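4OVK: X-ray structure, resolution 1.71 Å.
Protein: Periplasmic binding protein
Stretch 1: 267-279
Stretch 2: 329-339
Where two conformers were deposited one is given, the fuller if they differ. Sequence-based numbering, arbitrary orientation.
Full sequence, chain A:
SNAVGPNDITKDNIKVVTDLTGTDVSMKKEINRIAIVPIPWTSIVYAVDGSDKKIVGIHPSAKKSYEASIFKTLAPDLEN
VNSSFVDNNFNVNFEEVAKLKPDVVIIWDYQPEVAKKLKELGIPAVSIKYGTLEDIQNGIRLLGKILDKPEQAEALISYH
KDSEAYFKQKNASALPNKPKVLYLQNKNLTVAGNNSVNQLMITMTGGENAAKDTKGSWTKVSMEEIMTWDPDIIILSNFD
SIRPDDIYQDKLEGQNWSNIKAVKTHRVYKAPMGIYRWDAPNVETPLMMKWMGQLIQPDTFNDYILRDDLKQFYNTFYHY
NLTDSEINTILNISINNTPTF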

# COMPACT_ATOMS: atom_id res chain seq x y z
N ARG A 267 -20.03 -12.18 -4.53
CA ARG A 267 -18.63 -12.26 -4.14
C ARG A 267 -17.84 -11.14 -4.83
O ARG A 267 -16.77 -11.38 -5.43
CB ARG A 267 -18.10 -13.66 -4.48
CG ARG A 267 -18.81 -14.78 -3.71
CD ARG A 267 -17.85 -15.89 -3.32
NE ARG A 267 -16.96 -15.45 -2.25
CZ ARG A 267 -15.86 -16.09 -1.86
NH1 ARG A 267 -15.12 -15.58 -0.87
NH2 ARG A 267 -15.47 -17.21 -2.45
N VAL A 268 -18.38 -9.93 -4.74
CA VAL A 268 -17.73 -8.69 -5.19
C VAL A 268 -17.37 -7.88 -3.96
O VAL A 268 -18.25 -7.50 -3.17
CB VAL A 268 -18.63 -7.83 -6.09
CG1 VAL A 268 -17.88 -6.60 -6.61
CG2 VAL A 268 -19.21 -8.63 -7.24
N TYR A 269 -16.08 -7.63 -3.79
CA TYR A 269 -15.56 -7.06 -2.55
C TYR A 269 -14.69 -5.84 -2.80
O TYR A 269 -13.77 -5.90 -3.63
CB TYR A 269 -14.70 -8.09 -1.84
CG TYR A 269 -15.41 -9.39 -1.54
CD1 TYR A 269 -16.35 -9.47 -0.54
CD2 TYR A 269 -15.11 -10.54 -2.26
CE1 TYR A 269 -16.99 -10.68 -0.25
CE2 TYR A 269 -15.73 -11.74 -1.98
CZ TYR A 269 -16.68 -11.81 -0.98
OH TYR A 269 -17.30 -13.02 -0.70
N LYS A 270 -14.95 -4.76 -2.07
CA LYS A 270 -14.05 -3.60 -2.06
C LYS A 270 -12.79 -3.85 -1.21
O LYS A 270 -12.88 -4.21 -0.03
CB LYS A 270 -14.79 -2.38 -1.54
CG LYS A 270 -14.02 -1.06 -1.56
CD LYS A 270 -13.87 -0.52 -2.97
CE LYS A 270 -13.65 0.98 -2.96
NZ LYS A 270 -13.38 1.50 -4.32
N ALA A 271 -11.62 -3.64 -1.80
CA ALA A 271 -10.38 -3.84 -1.07
C ALA A 271 -10.32 -2.93 0.15
O ALA A 271 -10.71 -1.76 0.08
CB ALA A 271 -9.18 -3.58 -1.95
N PRO A 272 -9.80 -3.44 1.27
CA PRO A 272 -9.60 -2.58 2.43
C PRO A 272 -8.56 -1.48 2.21
O PRO A 272 -7.74 -1.54 1.27
CB PRO A 272 -9.10 -3.54 3.51
CG PRO A 272 -9.46 -4.88 3.03
CD PRO A 272 -9.37 -4.82 1.54
N MSE A 273 -8.60 -0.49 3.08
CA MSE A 273 -7.59 0.56 3.13
C MSE A 273 -7.35 0.94 4.56
O MSE A 273 -8.27 1.31 5.27
CB MSE A 273 -8.09 1.74 2.31
CG MSE A 273 -7.21 2.96 2.55
SE MSE A 273 -7.56 4.22 1.11
CE MSE A 273 -8.95 5.19 2.10
N GLY A 274 -6.09 0.86 4.98
CA GLY A 274 -5.66 1.27 6.30
C GLY A 274 -5.04 2.64 6.18
O GLY A 274 -5.69 3.57 5.74
N ILE A 275 -3.76 2.72 6.55
CA ILE A 275 -3.03 3.97 6.58
C ILE A 275 -2.81 4.51 5.16
O ILE A 275 -2.69 5.72 4.95
CB ILE A 275 -1.71 3.78 7.35
CG1 ILE A 275 -1.21 5.13 7.89
CG2 ILE A 275 -0.71 3.00 6.51
CD1 ILE A 275 -0.05 5.00 8.84
N TYR A 276 -2.78 3.59 4.20
CA TYR A 276 -2.60 3.87 2.78
C TYR A 276 -3.38 2.75 2.09
O TYR A 276 -3.77 1.75 2.75
CB TYR A 276 -1.11 3.86 2.39
CG TYR A 276 -0.84 4.44 1.02
CD1 TYR A 276 -1.00 5.80 0.77
CD2 TYR A 276 -0.49 3.63 -0.05
CE1 TYR A 276 -0.79 6.33 -0.49
CE2 TYR A 276 -0.26 4.15 -1.31
CZ TYR A 276 -0.42 5.50 -1.52
OH TYR A 276 -0.21 6.01 -2.78
N ARG A 277 -3.66 2.88 0.81
CA ARG A 277 -4.39 1.79 0.16
C ARG A 277 -3.53 0.52 0.14
O ARG A 277 -2.30 0.56 0.14
CB ARG A 277 -4.94 2.17 -1.21
CG ARG A 277 -3.90 2.46 -2.24
CD ARG A 277 -4.52 3.13 -3.46
NE ARG A 277 -3.45 3.54 -4.35
CZ ARG A 277 -3.27 4.76 -4.86
NH1 ARG A 277 -2.22 4.98 -5.64
NH2 ARG A 277 -4.12 5.75 -4.62
N TRP A 278 -4.22 -0.61 0.18
CA TRP A 278 -3.58 -1.90 0.29
C TRP A 278 -3.40 -2.57 -1.07
O TRP A 278 -2.94 -3.70 -1.14
CB TRP A 278 -4.42 -2.79 1.22
CG TRP A 278 -4.31 -2.45 2.67
CD1 TRP A 278 -3.67 -1.37 3.23
CD2 TRP A 278 -4.90 -3.17 3.77
NE1 TRP A 278 -3.81 -1.40 4.60
CE2 TRP A 278 -4.55 -2.50 4.95
CE3 TRP A 278 -5.67 -4.35 3.86
CZ2 TRP A 278 -4.96 -2.94 6.22
CZ3 TRP A 278 -6.07 -4.79 5.12
CH2 TRP A 278 -5.71 -4.09 6.28
N ASP A 279 -3.72 -1.82 -2.14
CA ASP A 279 -3.72 -2.30 -3.52
C ASP A 279 -2.32 -2.52 -4.09
O ASP A 279 -2.19 -3.17 -5.12
CB ASP A 279 -4.45 -1.31 -4.44
CG ASP A 279 -5.92 -1.08 -4.02
OD1 ASP A 279 -6.75 -1.99 -4.13
OD2 ASP A 279 -6.23 0.04 -3.59
N THR A 329 -14.75 0.34 8.93
CA THR A 329 -14.35 1.25 7.85
C THR A 329 -13.12 0.76 7.10
O THR A 329 -13.13 0.70 5.87
CB THR A 329 -14.12 2.66 8.40
OG1 THR A 329 -15.32 3.11 9.02
CG2 THR A 329 -13.77 3.63 7.29
N ILE A 330 -12.07 0.40 7.84
CA ILE A 330 -10.83 -0.09 7.22
C ILE A 330 -11.09 -1.33 6.36
O ILE A 330 -10.62 -1.41 5.23
CB ILE A 330 -9.77 -0.42 8.29
CG1 ILE A 330 -9.29 0.90 8.93
CG2 ILE A 330 -8.63 -1.23 7.69
CD1 ILE A 330 -8.44 0.71 10.17
N LEU A 331 -11.85 -2.29 6.89
CA LEU A 331 -12.03 -3.57 6.22
C LEU A 331 -13.30 -3.64 5.35
O LEU A 331 -13.56 -4.69 4.76
CB LEU A 331 -12.05 -4.70 7.27
CG LEU A 331 -10.77 -4.93 8.08
CD1 LEU A 331 -10.95 -6.08 9.07
CD2 LEU A 331 -9.62 -5.22 7.12
N ASN A 332 -14.04 -2.54 5.24
CA ASN A 332 -15.26 -2.49 4.42
C ASN A 332 -16.25 -3.61 4.80
O ASN A 332 -16.83 -4.25 3.93
CB ASN A 332 -14.88 -2.58 2.93
CG ASN A 332 -14.16 -1.34 2.44
OD1 ASN A 332 -14.54 -0.23 2.77
ND2 ASN A 332 -13.12 -1.52 1.63
N ILE A 333 -16.43 -3.82 6.10
CA ILE A 333 -17.23 -4.95 6.59
C ILE A 333 -18.69 -4.80 6.18
O ILE A 333 -19.28 -5.74 5.64
CB ILE A 333 -17.04 -5.16 8.10
CG1 ILE A 333 -15.61 -5.70 8.34
CG2 ILE A 333 -18.11 -6.09 8.69
CD1 ILE A 333 -15.20 -5.82 9.79
N SER A 334 -19.26 -3.62 6.41
CA SER A 334 -20.65 -3.34 6.01
C SER A 334 -20.79 -3.27 4.50
O SER A 334 -21.74 -3.84 3.93
CB SER A 334 -21.16 -2.04 6.62
OG SER A 334 -21.28 -2.16 8.03
N ILE A 335 -19.86 -2.57 3.86
CA ILE A 335 -19.85 -2.40 2.41
C ILE A 335 -19.80 -3.74 1.69
O ILE A 335 -20.53 -3.96 0.71
CB ILE A 335 -18.67 -1.46 1.97
CG1 ILE A 335 -19.02 -0.01 2.33
CG2 ILE A 335 -18.36 -1.58 0.49
CD1 ILE A 335 -17.87 0.98 2.17
N ASN A 336 -18.97 -4.65 2.19
CA ASN A 336 -18.77 -5.96 1.57
C ASN A 336 -19.67 -7.07 2.09
O ASN A 336 -19.64 -8.17 1.56
CB ASN A 336 -17.32 -6.40 1.78
CG ASN A 336 -16.36 -5.59 0.95
OD1 ASN A 336 -16.76 -4.87 0.03
ND2 ASN A 336 -15.08 -5.69 1.28
N ASN A 337 -20.47 -6.78 3.12
CA ASN A 337 -21.28 -7.79 3.80
C ASN A 337 -20.43 -9.01 4.16
O ASN A 337 -20.76 -10.15 3.79
CB ASN A 337 -22.50 -8.17 2.94
CG ASN A 337 -23.57 -8.90 3.74
OD1 ASN A 337 -23.61 -8.84 4.97
ND2 ASN A 337 -24.44 -9.61 3.03
N THR A 338 -19.34 -8.76 4.89
CA THR A 338 -18.43 -9.82 5.38
C THR A 338 -18.39 -9.75 6.89
O THR A 338 -17.37 -9.32 7.46
CB THR A 338 -16.99 -9.64 4.85
OG1 THR A 338 -16.51 -8.32 5.15
CG2 THR A 338 -16.92 -9.88 3.36
N PRO A 339 -19.48 -10.18 7.56
CA PRO A 339 -19.55 -9.97 9.01
C PRO A 339 -18.61 -10.83 9.85
O PRO A 339 -18.50 -10.62 11.05
CB PRO A 339 -21.00 -10.32 9.35
CG PRO A 339 -21.43 -11.24 8.26
CD PRO A 339 -20.71 -10.78 7.02
O HOH W 1 -20.42 -8.13 -1.63

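How does Asn336 fasten itself to the strand formed by residues 268-270? Its CA-to-CB bond points toward the first stretch, and the amide meets the backbone of Lys270 with both of its ends. OD1 of Asn336 accepts a hydrogen bond from N of Lys270 at 2.8 Å, and ND2 of Asn336 donates one to O of Lys270 at 3.0 Å, the latter almost straight at 173°. An asparagine suits this place because its side-chain amide carries an acceptor and a donor side by side, so that it can pair with the NH and the carbonyl of one residue much as a neighbouring strand would. Chi1 in the m well directs the amide at the strand, and the residue, with 66 Å² covered by the other stretch, is buried.

What else does Lys270 bring to the contact? Its CA-to-CB bond points toward the second stretch, but the end of the chain leads away, and NZ is hydrogen-bonded elsewhere in the structure. The part that stays in the contact is aliphatic: CB of Lys270 lies 4.2 Å from CG2 of Ile335. A lysine can thus pack a methylene here while its amino group bonds outside the contact. The carbonyl O of Lys270 takes a second hydrogen bond, from ND2 of Asn332 at 3.2 Å, so two asparagines converge on one acceptor; with ND2 of Asn332 reaching that oxygen comes a close van der Waals contact, 3.3 Å, between the same ND2 and CG of Lys270. Asn332 also has the positive phi of a residue leaving a helix in a Schellman motif, a conformation that asparagine tolerates better than most residues.

How does Ile330 join the contact through both its backbone and its side chain? Its carbonyl O accepts a hydrogen bond from N of Met273, a selenomethionine, at 3.1 Å, and CA of Ile330 makes a CA-H...O contact with O of Met273 at 3.5 Å, so the two backbones meet in both directions. The side chain adds apolar packing: CG2 of Ile330 lies 4.1 Å from CA of Gly274 and 4.3 Å from CZ2 of Trp278. Glycine fits because a CB at position 274 would clash with NE1 of Trp278. The indole also meets Leu331, the residue after Ile330, with CZ3 of Trp278 4.1 Å from CD2 of Leu331, a side chain whose CA-to-CB bond points away but whose end comes nearer. Pro272 adds to this apolar patch, its CB 4.0 Å from CD2 of Leu331.

What packs beside the asparagine anchor? The ring of Tyr269 has CB of Asn336 at its edge, near the ring plane, and its CE1 lies 3.7 Å from CG2 of Thr338, whose methyl gives the aromatic ring an apolar neighbour. The phenol's OH accepts a hydrogen bond from NE of Arg267 at 2.9 Å, which satisfies its polar end within its own stretch. Together the two stretches bury 471 Å², combining backbone-directed polar bonds with apolar packing.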